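Local coordinates for protein TipC2 (Streptococcus intermedius B196, PDB 6DHX) that probably acts as an immunity protein that recognises and neutralises an antibacterial toxin exported by a type VII secretion system, at residues Thr71-Ile77 with His157-Ile161. Numbering follows the deposited sequence.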
loop_
_atom_site.group_PDB
_atom_site.type_symbol
_atom_site.label_atom_id
_atom_site.label_comp_id
_atom_site.label_asym_id
_atom_site.label_seq_id
_atom_site.Cartn_x
_atom_site.Cartn_y
_atom_site.Cartn_z
ATOM N N THR A 71 -0.357 14.954 -2.767
ATOM C CA THR A 71 -0.174 15.776 -3.956
ATOM C C THR A 71 -1.405 15.692 -4.859
ATOM O O THR A 71 -2.070 14.653 -4.931
ATOM C CB THR A 71 1.081 15.314 -4.729
ATOM O OG1 THR A 71 0.838 15.348 -6.138
ATOM C CG2 THR A 71 1.476 13.868 -4.336
ATOM N N GLY A 72 -1.714 16.806 -5.532
ATOM C CA GLY A 72 -2.667 16.807 -6.629
ATOM C C GLY A 72 -3.989 16.130 -6.330
ATOM O O GLY A 72 -4.686 16.529 -5.393
ATOM N N ASN A 73 -4.353 15.103 -7.101
ATOM C CA ASN A 73 -5.647 14.459 -6.920
ATOM C C ASN A 73 -5.598 13.268 -5.963
ATOM O O ASN A 73 -6.605 12.552 -5.840
ATOM C CB ASN A 73 -6.221 14.000 -8.269
ATOM C CG ASN A 73 -6.717 15.157 -9.119
ATOM O OD1 ASN A 73 -6.354 15.284 -10.291
ATOM N ND2 ASN A 73 -7.553 16.007 -8.531
ATOM N N TYR A 74 -4.471 13.020 -5.299
ATOM C CA TYR A 74 -4.380 11.845 -4.432
ATOM C C TYR A 74 -5.060 12.132 -3.103
ATOM O O TYR A 74 -4.759 13.129 -2.433
ATOM C CB TYR A 74 -2.921 11.427 -4.224
ATOM C CG TYR A 74 -2.284 10.958 -5.515
ATOM C CD1 TYR A 74 -2.415 9.636 -5.949
ATOM C CD2 TYR A 74 -1.583 11.844 -6.327
ATOM C CE1 TYR A 74 -1.845 9.212 -7.154
ATOM C CE2 TYR A 74 -1.008 11.432 -7.522
ATOM C CZ TYR A 74 -1.138 10.105 -7.930
ATOM O OH TYR A 74 -0.587 9.696 -9.137
ATOM N N THR A 75 -5.976 11.251 -2.717
ATOM C CA THR A 75 -6.843 11.469 -1.570
ATOM C C THR A 75 -6.419 10.662 -0.349
ATOM O O THR A 75 -6.859 10.983 0.767
ATOM C CB THR A 75 -8.298 11.119 -1.933
ATOM O OG1 THR A 75 -8.370 9.756 -2.376
ATOM C CG2 THR A 75 -8.786 12.013 -3.050
ATOM N N LYS A 76 -5.620 9.611 -0.544
ATOM C CA LYS A 76 -5.241 8.730 0.554
ATOM C C LYS A 76 -4.018 7.924 0.148
ATOM O O LYS A 76 -3.937 7.426 -0.978
ATOM C CB LYS A 76 -6.386 7.771 0.922
ATOM C CG LYS A 76 -6.115 6.940 2.155
ATOM C CD LYS A 76 -7.411 6.252 2.626
ATOM C CE LYS A 76 -7.177 5.574 3.954
ATOM N NZ LYS A 76 -8.438 4.904 4.471
ATOM N N ILE A 77 -3.087 7.760 1.081
ATOM C CA ILE A 77 -1.975 6.838 0.915
ATOM C C ILE A 77 -1.783 6.173 2.266
ATOM O O ILE A 77 -1.628 6.862 3.278
ATOM C CB ILE A 77 -0.662 7.547 0.469
ATOM C CG1 ILE A 77 -0.865 8.460 -0.746
ATOM C CG2 ILE A 77 0.461 6.485 0.226
ATOM C CD1 ILE A 77 0.296 9.472 -0.978
ATOM N N HIS A 157 1.166 5.814 -11.997
ATOM C CA HIS A 157 0.678 6.107 -10.647
ATOM C C HIS A 157 1.418 5.266 -9.610
ATOM O O HIS A 157 1.839 5.771 -8.556
ATOM C CB HIS A 157 -0.838 5.852 -10.546
ATOM C CG HIS A 157 -1.670 6.853 -11.298
ATOM N ND1 HIS A 157 -1.546 8.210 -11.112
ATOM C CD2 HIS A 157 -2.626 6.689 -12.244
ATOM C CE1 HIS A 157 -2.377 8.845 -11.923
ATOM N NE2 HIS A 157 -3.053 7.945 -12.615
ATOM N N TYR A 158 1.608 3.986 -9.912
ATOM C CA TYR A 158 2.341 3.098 -9.012
ATOM C C TYR A 158 3.781 3.581 -8.826
ATOM O O TYR A 158 4.288 3.661 -7.699
ATOM C CB TYR A 158 2.311 1.666 -9.582
ATOM C CG TYR A 158 3.102 0.740 -8.704
ATOM C CD1 TYR A 158 2.484 0.100 -7.639
ATOM C CD2 TYR A 158 4.458 0.526 -8.925
ATOM C CE1 TYR A 158 3.187 -0.741 -6.799
ATOM C CE2 TYR A 158 5.210 -0.314 -8.068
ATOM C CZ TYR A 158 4.546 -0.952 -7.011
ATOM O OH TYR A 158 5.241 -1.787 -6.160
ATOM N N GLU A 159 4.448 3.934 -9.930
ATOM C CA GLU A 159 5.820 4.437 -9.846
ATOM C C GLU A 159 5.871 5.705 -9.000
ATOM O O GLU A 159 6.762 5.870 -8.165
ATOM C CB GLU A 159 6.374 4.691 -11.249
ATOM C CG GLU A 159 7.693 5.473 -11.306
ATOM C CD GLU A 159 8.877 4.722 -10.711
ATOM O OE1 GLU A 159 8.847 3.469 -10.630
ATOM O OE2 GLU A 159 9.874 5.397 -10.360
ATOM N N LYS A 160 4.914 6.601 -9.203
ATOM C CA LYS A 160 4.941 7.885 -8.509
ATOM C C LYS A 160 4.698 7.737 -7.006
ATOM O O LYS A 160 5.382 8.375 -6.194
ATOM C CB LYS A 160 3.887 8.794 -9.130
ATOM C CG LYS A 160 3.895 10.205 -8.535
ATOM C CD LYS A 160 2.807 11.020 -9.270
ATOM C CE LYS A 160 2.469 12.303 -8.526
ATOM N NZ LYS A 160 3.679 13.130 -8.286
ATOM N N ILE A 161 3.714 6.930 -6.622
ATOM C CA ILE A 161 3.330 6.852 -5.219
ATOM C C ILE A 161 4.067 5.748 -4.495
ATOM O O ILE A 161 4.552 5.962 -3.375
ATOM C CB ILE A 161 1.805 6.665 -5.076
ATOM C CG1 ILE A 161 1.066 7.842 -5.731
ATOM C CG2 ILE A 161 1.435 6.456 -3.566
ATOM C CD1 ILE A 161 1.427 9.233 -5.142
#
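Tyr-74 lies with one ring face on Ile-161 and extends its hydroxyl to His-157. The face contact is a CH-pi interaction: Ile-161 CD1 sits 3.8 Å from the centroid of the Tyr-74 ring and 7° off the ring normal, so the methyl is almost exactly centred. Ile-161 CG1 follows it over the same face, reaching Tyr-74 CE1 at 3.5 Å. With CG1 anti to the carbonyl carbon and CG2 anti to the backbone N, the isoleucine sends its longer branch onto the ring, while its other branch serves a second neighbour: CG2 meets Ile-77 CG2 at 3.9 Å. Ile-161 also touches Phe-94 of strand 89-99, and Ile-77 packs on Val-166 farther along the helix, which continues this apolar layer.

At the phenol end, Tyr-74 OH and His-157 ND1 are 2.7 Å apart in a hydrogen bond whose donor may be either group. The hydroxyl lies in the imidazole plane, at the ring edge, although the two rings are inclined at 76°. This bond and the centred methyl together should restrict the tilt of the tyrosine.

The solvent side is looser. Lys-160 extends past the phenol, its CE 3.7 Å from Tyr-74 CE2, then bends at chi4 (55°). Its NZ stays 4.2 Å from OG1 of the poorly ordered Thr-71, too far for a hydrogen bond.

Tyr-74 N donates to Thr-71 O at 2.9 Å, closing a type II' beta turn that leads into strand 74-82. The contact thus joins the start of that strand to helix 151-173, in the helix-on-sheet packing of an alpha+beta fold whose largely antiparallel, curved sheet carries a long helix across one face.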